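Local coordinates for probable csgAB operon transcriptional regulatory protein (Salmonella typhimurium, PDB 5XP0) that is required for transcription of the csgAB operon, thereby controlling curli fimbriae and promoting biofilm formation, the chain here being its atypical receiver domain, at residues B[28-33]-B[45-50]; B[39-44]-B[130-135]; B[60-65]-B[126-131]; B[103-108]-B[140-145]. All blocks are in the same frame, centred on the assembly; numbering follows the deposited sequence.

Contact 1: B[28-33]-B[45-50]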
loop_
_atom_site.group_PDB
_atom_site.type_symbol
_atom_site.label_atom_id
_atom_site.label_comp_id
_atom_site.label_asym_id
_atom_site.label_seq_id
_atom_site.Cartn_x
_atom_site.Cartn_y
_atom_site.Cartn_z
ATOM N N LEU B 28 -6.168 0.118 0.460
ATOM C CA LEU B 28 -6.284 1.486 0.956
ATOM C C LEU B 28 -4.916 2.154 0.973
ATOM O O LEU B 28 -4.798 3.348 0.688
ATOM C CB LEU B 28 -6.883 1.517 2.356
ATOM C CG LEU B 28 -7.142 2.956 2.826
ATOM C CD1 LEU B 28 -8.286 3.586 2.027
ATOM C CD2 LEU B 28 -7.468 2.980 4.245
ATOM N N GLN B 29 -3.865 1.421 1.351
ATOM C CA GLN B 29 -2.583 2.096 1.431
ATOM C C GLN B 29 -2.029 2.463 0.053
ATOM O O GLN B 29 -1.396 3.509 -0.075
ATOM C CB GLN B 29 -1.563 1.298 2.221
ATOM C CG GLN B 29 -1.315 -0.034 1.750
ATOM C CD GLN B 29 -2.190 -1.081 2.419
ATOM O OE1 GLN B 29 -3.405 -0.898 2.563
ATOM N NE2 GLN B 29 -1.581 -2.190 2.820
ATOM N N ALA B 30 -2.283 1.657 -0.979
ATOM C CA ALA B 30 -1.892 2.054 -2.335
ATOM C C ALA B 30 -2.595 3.332 -2.765
ATOM O O ALA B 30 -1.994 4.214 -3.389
ATOM C CB ALA B 30 -2.189 0.919 -3.307
ATOM N N THR B 31 -3.871 3.456 -2.443
ATOM C CA THR B 31 -4.586 4.687 -2.727
ATOM C C THR B 31 -3.979 5.867 -2.000
ATOM O O THR B 31 -3.849 6.960 -2.580
ATOM C CB THR B 31 -6.070 4.519 -2.328
ATOM O OG1 THR B 31 -6.649 3.521 -3.163
ATOM C CG2 THR B 31 -6.837 5.839 -2.442
ATOM N N ALA B 32 -3.609 5.679 -0.734
ATOM C CA ALA B 32 -2.984 6.761 0.023
ATOM C C ALA B 32 -1.675 7.174 -0.622
ATOM O O ALA B 32 -1.364 8.365 -0.697
ATOM C CB ALA B 32 -2.705 6.364 1.476
ATOM N N LEU B 33 -0.875 6.210 -1.064
ATOM C CA LEU B 33 0.373 6.595 -1.720
ATOM C C LEU B 33 0.085 7.310 -3.026
ATOM O O LEU B 33 0.668 8.353 -3.319
ATOM C CB LEU B 33 1.262 5.384 -1.992
ATOM C CG LEU B 33 2.547 5.704 -2.766
ATOM C CD1 LEU B 33 3.521 6.610 -2.051
ATOM C CD2 LEU B 33 3.243 4.391 -3.064
ATOM N N GLY B 45 -3.276 10.467 -11.998
ATOM C CA GLY B 45 -2.768 9.127 -11.774
ATOM C C GLY B 45 -3.890 8.145 -11.546
ATOM O O GLY B 45 -5.033 8.526 -11.275
ATOM N N LYS B 46 -3.540 6.869 -11.659
ATOM C CA LYS B 46 -4.497 5.788 -11.435
ATOM C C LYS B 46 -3.769 4.608 -10.852
ATOM O O LYS B 46 -2.561 4.442 -11.051
ATOM C CB LYS B 46 -5.185 5.337 -12.740
ATOM C CG LYS B 46 -5.863 6.405 -13.578
ATOM C CD LYS B 46 -7.184 6.854 -12.947
ATOM C CE LYS B 46 -7.633 8.226 -13.435
ATOM N NZ LYS B 46 -8.870 8.657 -12.728
ATOM N N LEU B 47 -4.545 3.755 -10.202
ATOM C CA LEU B 47 -4.091 2.502 -9.626
ATOM C C LEU B 47 -4.522 1.370 -10.537
ATOM O O LEU B 47 -5.655 1.361 -11.004
ATOM C CB LEU B 47 -4.740 2.352 -8.258
ATOM C CG LEU B 47 -4.203 1.444 -7.170
ATOM C CD1 LEU B 47 -4.983 1.750 -5.881
ATOM C CD2 LEU B 47 -4.390 -0.003 -7.562
ATOM N N HIS B 48 -3.652 0.409 -10.780
ATOM C CA HIS B 48 -4.046 -0.766 -11.562
ATOM C C HIS B 48 -3.589 -2.039 -10.867
ATOM O O HIS B 48 -2.424 -2.158 -10.496
ATOM C CB HIS B 48 -3.478 -0.716 -12.978
ATOM C CG HIS B 48 -3.787 -1.933 -13.790
ATOM N ND1 HIS B 48 -4.939 -2.052 -14.536
ATOM C CD2 HIS B 48 -3.118 -3.103 -13.938
ATOM C CE1 HIS B 48 -4.941 -3.220 -15.154
ATOM N NE2 HIS B 48 -3.849 -3.877 -14.804
ATOM N N ASN B 49 -4.491 -3.019 -10.761
ATOM C CA ASN B 49 -4.183 -4.294 -10.128
ATOM C C ASN B 49 -3.125 -5.044 -10.935
ATOM O O ASN B 49 -3.385 -5.459 -12.074
ATOM C CB ASN B 49 -5.441 -5.154 -10.060
ATOM C CG ASN B 49 -5.261 -6.354 -9.164
ATOM O OD1 ASN B 49 -4.145 -6.868 -8.989
ATOM N ND2 ASN B 49 -6.346 -6.777 -8.551
ATOM N N ILE B 50 -1.963 -5.260 -10.318
ATOM C CA ILE B 50 -0.829 -5.953 -10.933
ATOM C C ILE B 50 -1.193 -7.339 -11.415
ATOM O O ILE B 50 -0.534 -7.882 -12.324
ATOM C CB ILE B 50 0.326 -6.019 -9.920
ATOM C CG1 ILE B 50 1.589 -6.528 -10.603
ATOM C CG2 ILE B 50 -0.045 -6.910 -8.694
ATOM C CD1 ILE B 50 2.860 -6.283 -9.781
#
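T31 on helix 28-41 and L47 on strand 45-49 mark the closest backbone approach, their CA atoms 7.3 Å apart where the helix passes beside the edge strand of the sheet. The touch is made by a single branch of one leucine. CD1 of L47 meets the hydroxyl oxygen OG1 of T31 at 3.6 Å and the methyl CB of A30 at 3.9 Å, so this one carbon is set against two consecutive helical residues. L47 carries CG anti to its own amide nitrogen (chi1 -160°), and the extended chain brings the branch up to the helix. There it meets the T31 side chain at about a right angle. T31 has its hydroxyl beside the backbone N and opposite the carbonyl carbon (chi1 -65°), which puts OG1 on the flank that L47 reaches. That oxygen is nevertheless not left to the leucine: it hydrogen-bonds O of T118 of the second subunit and, weakly, O of S27 one turn back. L47 also packs on P26, and A30 on T24 of the neighbouring strand 19-24. The contact lies within the beta-alpha-beta unit 19-24, 28-41, 45-49. With 92 Å² buried and no hydrogen bond between the segments, it is a small van der Waals contact; T31 OG1 and the Q29 amide bond to the second subunit, so the same turn of helix that meets L47 also takes part in the dimer interface.

Contact 2: B[39-44]-B[130-135]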
loop_
_atom_site.group_PDB
_atom_site.type_symbol
_atom_site.label_atom_id
_atom_site.label_comp_id
_atom_site.label_asym_id
_atom_site.label_seq_id
_atom_site.Cartn_x
_atom_site.Cartn_y
_atom_site.Cartn_z
ATOM N N GLN B 39 -0.830 14.647 -5.445
ATOM C CA GLN B 39 -0.885 15.984 -4.869
ATOM C C GLN B 39 0.495 16.610 -4.790
ATOM O O GLN B 39 0.651 17.803 -5.046
ATOM C CB GLN B 39 -1.503 15.942 -3.475
ATOM C CG GLN B 39 -2.988 15.727 -3.469
ATOM C CD GLN B 39 -3.501 15.365 -2.092
ATOM O OE1 GLN B 39 -2.762 15.428 -1.106
ATOM N NE2 GLN B 39 -4.769 14.993 -2.013
ATOM N N SER B 40 1.517 15.822 -4.476
ATOM C CA SER B 40 2.843 16.396 -4.366
ATOM C C SER B 40 3.395 16.762 -5.728
ATOM O O SER B 40 4.162 17.715 -5.841
ATOM C CB SER B 40 3.802 15.407 -3.699
ATOM O OG SER B 40 3.338 15.021 -2.438
ATOM N N LEU B 41 3.063 15.988 -6.754
ATOM C CA LEU B 41 3.587 16.224 -8.087
ATOM C C LEU B 41 2.657 17.044 -8.965
ATOM O O LEU B 41 3.079 17.450 -10.040
ATOM C CB LEU B 41 3.842 14.893 -8.809
ATOM C CG LEU B 41 4.869 13.994 -8.086
ATOM C CD1 LEU B 41 4.792 12.560 -8.584
ATOM C CD2 LEU B 41 6.272 14.544 -8.258
ATOM N N ALA B 42 1.427 17.296 -8.529
ATOM C CA ALA B 42 0.425 17.998 -9.330
ATOM C C ALA B 42 0.185 17.264 -10.649
ATOM O O ALA B 42 0.151 17.859 -11.725
ATOM C CB ALA B 42 0.834 19.462 -9.584
ATOM N N ILE B 43 -0.033 15.957 -10.559
ATOM C CA ILE B 43 -0.202 15.135 -11.744
ATOM C C ILE B 43 -1.399 14.208 -11.547
ATOM O O ILE B 43 -1.818 13.929 -10.428
ATOM C CB ILE B 43 1.092 14.335 -11.999
ATOM C CG1 ILE B 43 1.026 13.571 -13.304
ATOM C CG2 ILE B 43 1.321 13.369 -10.870
ATOM C CD1 ILE B 43 2.349 12.861 -13.654
ATOM N N THR B 44 -1.964 13.764 -12.657
ATOM C CA THR B 44 -3.042 12.798 -12.592
ATOM C C THR B 44 -2.448 11.400 -12.433
ATOM O O THR B 44 -1.257 11.162 -12.684
ATOM C CB THR B 44 -3.932 12.922 -13.834
ATOM O OG1 THR B 44 -5.176 12.249 -13.601
ATOM C CG2 THR B 44 -3.276 12.325 -15.032
ATOM N N GLY B 130 12.305 14.500 -10.465
ATOM C CA GLY B 130 13.358 14.369 -11.464
ATOM C C GLY B 130 12.880 13.752 -12.767
ATOM O O GLY B 130 13.269 14.199 -13.858
ATOM N N ILE B 131 12.042 12.711 -12.682
ATOM C CA ILE B 131 11.565 12.059 -13.902
ATOM C C ILE B 131 10.769 13.038 -14.740
ATOM O O ILE B 131 10.892 13.076 -15.971
ATOM C CB ILE B 131 10.722 10.805 -13.578
ATOM C CG1 ILE B 131 11.592 9.626 -13.170
ATOM C CG2 ILE B 131 9.950 10.360 -14.827
ATOM C CD1 ILE B 131 12.206 9.748 -11.850
ATOM N N LEU B 132 9.941 13.849 -14.091
ATOM C CA LEU B 132 9.189 14.855 -14.828
ATOM C C LEU B 132 10.107 15.823 -15.543
ATOM O O LEU B 132 9.738 16.359 -16.593
ATOM C CB LEU B 132 8.282 15.628 -13.877
ATOM C CG LEU B 132 7.262 14.767 -13.157
ATOM C CD1 LEU B 132 6.335 15.638 -12.321
ATOM C CD2 LEU B 132 6.499 13.888 -14.145
ATOM N N ARG B 133 11.303 16.052 -15.005
ATOM C CA ARG B 133 12.282 16.917 -15.652
ATOM C C ARG B 133 13.102 16.177 -16.699
ATOM O O ARG B 133 14.075 16.732 -17.195
ATOM C CB ARG B 133 13.256 17.519 -14.627
ATOM C CG ARG B 133 12.647 18.413 -13.556
ATOM C CD ARG B 133 13.725 18.951 -12.584
ATOM N NE ARG B 133 13.347 18.677 -11.190
ATOM C CZ ARG B 133 14.031 17.917 -10.331
ATOM N NH1 ARG B 133 15.179 17.340 -10.678
ATOM N NH2 ARG B 133 13.563 17.739 -9.100
ATOM N N GLY B 134 12.784 14.927 -16.996
ATOM C CA GLY B 134 13.564 14.196 -17.970
ATOM C C GLY B 134 14.747 13.449 -17.394
ATOM O O GLY B 134 15.599 12.992 -18.164
ATOM N N GLU B 135 14.836 13.321 -16.071
ATOM C CA GLU B 135 15.936 12.610 -15.425
ATOM C C GLU B 135 15.564 11.180 -15.057
ATOM O O GLU B 135 14.417 10.889 -14.709
ATOM C CB GLU B 135 16.353 13.352 -14.158
ATOM C CG GLU B 135 16.650 14.832 -14.414
ATOM C CD GLU B 135 17.098 15.576 -13.168
ATOM O OE1 GLU B 135 17.301 14.945 -12.112
ATOM O OE2 GLU B 135 17.244 16.805 -13.250
#
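L132 is met by two residues, L41 and I43, that flank a backbone kink: A42 between them leaves the helical conformation with positive phi (58°), and both neighbours still direct their side chains at the same leucine. The two methyls of L132 divide the work. CD1 lies 4.2 Å from CD2 of L41, the last residue of helix 28-41, while CD2 of L132 lies 4.3 Å from CD1 of I43 in the connection beyond it. I43 reaches that far because its chain is fully extended (chi2 175°). The touch is light, wholly aliphatic, and buries 111 Å². Just past L132 the other helix also stops, in a Schellman motif: G134 has positive phi, E135 N bonds to G130 O at 2.9 Å, and G134 N bonds to I131 O at 2.8 Å. R133 folds back here, one guanidinium face over G130 CA and its edge turned to OE2 of E135 in a salt bridge whose hydrogen bond is weak (NH1 of R133 to OE2 of E135, 3.3 Å). L132 also packs on I62 of the sheet, and L41 on L128. The C-terminal ends of helices 28-41 and 121-132 thus meet over one face of a parallel sheet, as in the CheY-like receiver fold.

Contact 3: B[60-65]-B[126-131]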
loop_
_atom_site.group_PDB
_atom_site.type_symbol
_atom_site.label_atom_id
_atom_site.label_comp_id
_atom_site.label_asym_id
_atom_site.label_seq_id
_atom_site.Cartn_x
_atom_site.Cartn_y
_atom_site.Cartn_z
ATOM N N GLY B 60 1.595 9.219 -21.945
ATOM C CA GLY B 60 2.601 9.805 -21.062
ATOM C C GLY B 60 2.896 9.018 -19.797
ATOM O O GLY B 60 3.453 9.561 -18.835
ATOM N N CYS B 61 2.526 7.740 -19.774
ATOM C CA CYS B 61 2.447 7.022 -18.514
ATOM C C CYS B 61 3.806 6.856 -17.842
ATOM O O CYS B 61 4.789 6.403 -18.436
ATOM C CB CYS B 61 1.798 5.661 -18.727
ATOM S SG CYS B 61 0.029 5.751 -18.972
ATOM N N ILE B 62 3.823 7.155 -16.562
ATOM C CA ILE B 62 4.941 6.835 -15.694
ATOM C C ILE B 62 4.449 5.662 -14.857
ATOM O O ILE B 62 3.653 5.831 -13.930
ATOM C CB ILE B 62 5.359 8.024 -14.825
ATOM C CG1 ILE B 62 5.845 9.174 -15.725
ATOM C CG2 ILE B 62 6.394 7.572 -13.798
ATOM C CD1 ILE B 62 5.916 10.453 -15.024
ATOM N N VAL B 63 4.907 4.467 -15.191
ATOM C CA VAL B 63 4.451 3.260 -14.514
ATOM C C VAL B 63 5.280 3.081 -13.259
ATOM O O VAL B 63 6.510 3.094 -13.312
ATOM C CB VAL B 63 4.583 2.041 -15.428
ATOM C CG1 VAL B 63 4.315 0.811 -14.652
ATOM C CG2 VAL B 63 3.666 2.176 -16.680
ATOM N N LEU B 64 4.619 2.970 -12.120
ATOM C CA LEU B 64 5.299 2.572 -10.892
ATOM C C LEU B 64 4.924 1.128 -10.623
ATOM O O LEU B 64 3.787 0.843 -10.249
ATOM C CB LEU B 64 4.905 3.448 -9.719
ATOM C CG LEU B 64 5.288 4.910 -9.728
ATOM C CD1 LEU B 64 4.825 5.576 -8.402
ATOM C CD2 LEU B 64 6.767 4.994 -9.889
ATOM N N MET B 65 5.881 0.240 -10.823
ATOM C CA MET B 65 5.679 -1.215 -10.820
ATOM C C MET B 65 6.081 -1.767 -9.463
ATOM O O MET B 65 7.269 -1.758 -9.125
ATOM C CB MET B 65 6.552 -1.840 -11.895
ATOM C CG MET B 65 6.543 -3.369 -11.904
ATOM S SD MET B 65 4.914 -3.914 -12.301
ATOM C CE MET B 65 4.699 -3.267 -13.952
ATOM N N SER B 126 10.896 13.195 -4.569
ATOM C CA SER B 126 12.016 13.904 -5.185
ATOM C C SER B 126 12.496 13.185 -6.439
ATOM O O SER B 126 12.779 13.813 -7.459
ATOM C CB SER B 126 13.142 14.057 -4.173
ATOM O OG SER B 126 12.876 15.152 -3.315
ATOM N N GLY B 127 12.554 11.866 -6.405
ATOM C CA GLY B 127 12.940 11.137 -7.600
ATOM C C GLY B 127 11.965 11.346 -8.738
ATOM O O GLY B 127 12.370 11.545 -9.884
ATOM N N LEU B 128 10.661 11.302 -8.438
ATOM C CA LEU B 128 9.656 11.490 -9.475
ATOM C C LEU B 128 9.653 12.915 -10.014
ATOM O O LEU B 128 9.373 13.124 -11.199
ATOM C CB LEU B 128 8.265 11.100 -8.924
ATOM C CG LEU B 128 8.138 9.590 -8.685
ATOM C CD1 LEU B 128 6.836 9.232 -7.953
ATOM C CD2 LEU B 128 8.208 8.829 -9.993
ATOM N N GLN B 129 9.961 13.902 -9.177
ATOM C CA GLN B 129 10.114 15.248 -9.696
ATOM C C GLN B 129 11.248 15.283 -10.709
ATOM O O GLN B 129 11.156 15.961 -11.737
ATOM C CB GLN B 129 10.373 16.224 -8.548
ATOM C CG GLN B 129 9.203 16.486 -7.636
ATOM C CD GLN B 129 9.615 17.220 -6.376
ATOM O OE1 GLN B 129 10.723 17.031 -5.865
ATOM N NE2 GLN B 129 8.731 18.070 -5.869
ATOM N N GLY B 130 12.305 14.500 -10.465
ATOM C CA GLY B 130 13.358 14.369 -11.464
ATOM C C GLY B 130 12.880 13.752 -12.767
ATOM O O GLY B 130 13.269 14.199 -13.858
ATOM N N ILE B 131 12.042 12.711 -12.682
ATOM C CA ILE B 131 11.565 12.059 -13.902
ATOM C C ILE B 131 10.769 13.038 -14.740
ATOM O O ILE B 131 10.892 13.076 -15.971
ATOM C CB ILE B 131 10.722 10.805 -13.578
ATOM C CG1 ILE B 131 11.592 9.626 -13.170
ATOM C CG2 ILE B 131 9.950 10.360 -14.827
ATOM C CD1 ILE B 131 12.206 9.748 -11.850
#
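L128 and L64 face each other as two knobs, their branches meeting tip to tip: CD2 of L64 is 4.1 Å from CD2 of L128. Alongside, CD1 of L64 is 4.2 Å from CD1 of L128. The fit is not simply end on end. The CD2 methyl of L128 is also 4.4 Å from CG2 of I62, so it settles over the groove between I62 and L64, two residues that come up on the same side of the strand. The first bond of L64 points neither at the helix nor away from it, and its outer carbons close the gap. One turn further along the helix the bump is I131, whose CG2 lies 4.0 Å from CD1 of I62; these two chains cross obliquely. CG2 of I131 is placed opposite the backbone N (chi1 -77° for CG1), which turns this short branch toward the strand. Strand 61-66 is the middle strand of the five-stranded parallel sheet, order 2-1-3-4-5, and helix 121-132 packs against one of its faces as in CheY-like receiver domains. Strand and helix run roughly antiparallel, at 150°, with segment axes 11.4 Å apart, a spacing filled by aliphatic side chains reaching in from both elements. L37 and L41 of helix 28-41 close on L128 from the neighbouring helix, and L37 also touches L64. On the strand 90-94 flank, L92 touches I62, L64 and I131. The opposite side of the strand is taken by V63 and M65, both packed on I23.

Contact 4: B[103-108]-B[140-145]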
loop_
_atom_site.group_PDB
_atom_site.type_symbol
_atom_site.label_atom_id
_atom_site.label_comp_id
_atom_site.label_asym_id
_atom_site.label_seq_id
_atom_site.Cartn_x
_atom_site.Cartn_y
_atom_site.Cartn_z
ATOM N N ARG B 103 21.399 -6.911 -13.899
ATOM C CA ARG B 103 21.033 -7.587 -15.141
ATOM C C ARG B 103 19.522 -7.679 -15.291
ATOM O O ARG B 103 18.995 -7.596 -16.413
ATOM C CB ARG B 103 21.618 -9.002 -15.163
ATOM C CG ARG B 103 23.039 -9.134 -14.621
ATOM C CD ARG B 103 23.498 -10.589 -14.614
ATOM N NE ARG B 103 22.693 -11.423 -13.719
ATOM C CZ ARG B 103 23.009 -11.712 -12.457
ATOM N NH1 ARG B 103 24.121 -11.240 -11.907
ATOM N NH2 ARG B 103 22.207 -12.484 -11.738
ATOM N N GLU B 104 18.813 -7.827 -14.182
ATOM C CA GLU B 104 17.349 -7.908 -14.238
ATOM C C GLU B 104 16.728 -6.537 -14.452
ATOM O O GLU B 104 15.784 -6.391 -15.228
ATOM C CB GLU B 104 16.787 -8.529 -12.957
ATOM C CG GLU B 104 17.377 -9.880 -12.581
ATOM C CD GLU B 104 17.545 -10.778 -13.766
ATOM O OE1 GLU B 104 16.626 -10.829 -14.606
ATOM O OE2 GLU B 104 18.607 -11.427 -13.870
ATOM N N ILE B 105 17.226 -5.527 -13.752
ATOM C CA ILE B 105 16.730 -4.175 -13.971
ATOM C C ILE B 105 16.844 -3.782 -15.444
ATOM O O ILE B 105 15.901 -3.242 -16.035
ATOM C CB ILE B 105 17.492 -3.203 -13.069
ATOM C CG1 ILE B 105 17.122 -3.462 -11.627
ATOM C CG2 ILE B 105 17.210 -1.777 -13.475
ATOM C CD1 ILE B 105 18.119 -2.916 -10.640
ATOM N N GLU B 106 18.006 -4.027 -16.051
ATOM C CA GLU B 106 18.218 -3.651 -17.447
ATOM C C GLU B 106 17.215 -4.302 -18.374
ATOM O O GLU B 106 16.875 -3.723 -19.412
ATOM C CB GLU B 106 19.631 -4.034 -17.901
ATOM C CG GLU B 106 20.045 -3.535 -19.289
ATOM C CD GLU B 106 19.622 -4.469 -20.432
ATOM O OE1 GLU B 106 19.417 -5.690 -20.210
ATOM O OE2 GLU B 106 19.543 -3.985 -21.576
ATOM N N ASN B 107 16.765 -5.514 -18.049
ATOM C CA ASN B 107 15.827 -6.195 -18.938
ATOM C C ASN B 107 14.427 -5.606 -18.895
ATOM O O ASN B 107 13.603 -5.960 -19.738
ATOM C CB ASN B 107 15.766 -7.678 -18.593
ATOM C CG ASN B 107 16.380 -8.524 -19.664
ATOM O OD1 ASN B 107 15.704 -8.930 -20.607
ATOM N ND2 ASN B 107 17.678 -8.760 -19.559
ATOM N N TRP B 108 14.126 -4.728 -17.959
ATOM C CA TRP B 108 12.828 -4.054 -17.983
ATOM C C TRP B 108 12.769 -3.084 -19.161
ATOM O O TRP B 108 13.662 -2.255 -19.313
ATOM C CB TRP B 108 12.608 -3.302 -16.673
ATOM C CG TRP B 108 12.098 -4.211 -15.616
ATOM C CD1 TRP B 108 12.836 -4.955 -14.733
ATOM C CD2 TRP B 108 10.729 -4.499 -15.337
ATOM N NE1 TRP B 108 11.998 -5.678 -13.909
ATOM C CE2 TRP B 108 10.702 -5.421 -14.264
ATOM C CE3 TRP B 108 9.525 -4.066 -15.879
ATOM C CZ2 TRP B 108 9.521 -5.912 -13.742
ATOM C CZ3 TRP B 108 8.355 -4.572 -15.367
ATOM C CH2 TRP B 108 8.360 -5.471 -14.297
ATOM N N GLN B 140 24.550 6.135 -9.050
ATOM C CA GLN B 140 25.633 6.342 -10.001
ATOM C C GLN B 140 26.120 5.003 -10.545
ATOM O O GLN B 140 26.372 4.865 -11.745
ATOM C CB GLN B 140 26.771 7.134 -9.360
ATOM C CG GLN B 140 26.504 8.621 -9.189
ATOM C CD GLN B 140 26.521 9.358 -10.508
ATOM O OE1 GLN B 140 27.274 9.005 -11.409
ATOM N NE2 GLN B 140 25.693 10.395 -10.625
ATOM N N LYS B 141 26.203 3.983 -9.698
ATOM C CA LYS B 141 26.751 2.720 -10.178
ATOM C C LYS B 141 25.770 2.026 -11.128
ATOM O O LYS B 141 26.180 1.455 -12.151
ATOM C CB LYS B 141 27.101 1.829 -8.981
ATOM C CG LYS B 141 28.072 0.715 -9.287
ATOM C CD LYS B 141 28.345 -0.159 -8.053
ATOM C CE LYS B 141 27.305 -1.260 -7.851
ATOM N NZ LYS B 141 26.304 -0.938 -6.790
ATOM N N LEU B 142 24.468 2.116 -10.853
ATOM C CA LEU B 142 23.522 1.452 -11.741
ATOM C C LEU B 142 23.409 2.193 -13.070
ATOM O O LEU B 142 23.383 1.555 -14.135
ATOM C CB LEU B 142 22.165 1.308 -11.050
ATOM C CG LEU B 142 21.046 0.716 -11.895
ATOM C CD1 LEU B 142 21.497 -0.593 -12.532
ATOM C CD2 LEU B 142 19.821 0.523 -11.012
ATOM N N ALA B 143 23.363 3.541 -13.034
ATOM C CA ALA B 143 23.378 4.314 -14.276
ATOM C C ALA B 143 24.570 3.948 -15.130
ATOM O O ALA B 143 24.453 3.854 -16.358
ATOM C CB ALA B 143 23.398 5.823 -14.008
ATOM N N SER B 144 25.743 3.772 -14.503
ATOM C CA SER B 144 26.932 3.422 -15.273
ATOM C C SER B 144 26.791 2.040 -15.894
ATOM O O SER B 144 27.151 1.835 -17.065
ATOM C CB SER B 144 28.196 3.469 -14.410
ATOM O OG SER B 144 29.342 3.144 -15.218
ATOM N N TYR B 145 26.269 1.083 -15.129
ATOM C CA TYR B 145 25.999 -0.236 -15.687
ATOM C C TYR B 145 25.089 -0.133 -16.894
ATOM O O TYR B 145 25.347 -0.736 -17.938
ATOM C CB TYR B 145 25.355 -1.139 -14.637
ATOM C CG TYR B 145 24.941 -2.490 -15.196
ATOM C CD1 TYR B 145 25.854 -3.543 -15.294
ATOM C CD2 TYR B 145 23.644 -2.704 -15.643
ATOM C CE1 TYR B 145 25.463 -4.783 -15.794
ATOM C CE2 TYR B 145 23.242 -3.935 -16.143
ATOM C CZ TYR B 145 24.153 -4.967 -16.219
ATOM O OH TYR B 145 23.738 -6.169 -16.733
#
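I105 and L142, with Y145 beside them, form a helix-to-helix contact at the margin of the domain, where the short helix 102-107 meets helix 140-147, the last in the modelled chain. The two segment axes come within 10.8 Å and are inclined at 62°, so the touch is confined to a few residues and buries 200 Å². Its inner part is aliphatic: CD1 of I105 is 3.9 Å from CD2 of L142, and both residues are buried. The outer part belongs to Y145. With CG opposite its backbone N (chi1 175°), the ring stretches across to the other helix and takes CB of E106 at its edge, near the ring plane, 4.0 Å from CE2 of Y145. The phenol oxygen goes further, to the root of R103: OH of Y145 stands 3.4 Å from CA and 3.7 Å from CG of R103. These are van der Waals contacts, and no hydrogen bond joins the segments. The R103 chain bends at chi3 and carries the guanidinium away from the tyrosine, so that Y145 meets only the base of the arginine. K141 NZ adds a hydrogen bond to Y102 OH, just before the first segment. Beneath the aliphatic pair, V114 of the outer strand 111-114 touches both I105 and L142, I111 supports I105, and W108 turns to strand 90-94 and helix 72-83.

In the fold
Contacts 2 and 3 are practically one cluster: their centres are 6 Å apart, they share G130 and I131, and L132 CD2 of contact 2 lies 3.6 Å from I62 CD1 of contact 3. Contact 1 uses the same helix 28-41 as contact 2, but nearer its start, about 17 Å away between centres. On the sheet's other face M65 forms a bridge: its SD is 4.0 Å from I50 CD1 of contact 1, and its CG 3.7 Å from W108 CH2 of contact 4. Contacts 1 and 4 sit on opposite sides of the chain's centre, their centres 26 Å apart. Of the four, contact 1 alone has segments touched by the second subunit, including its D66 and N95.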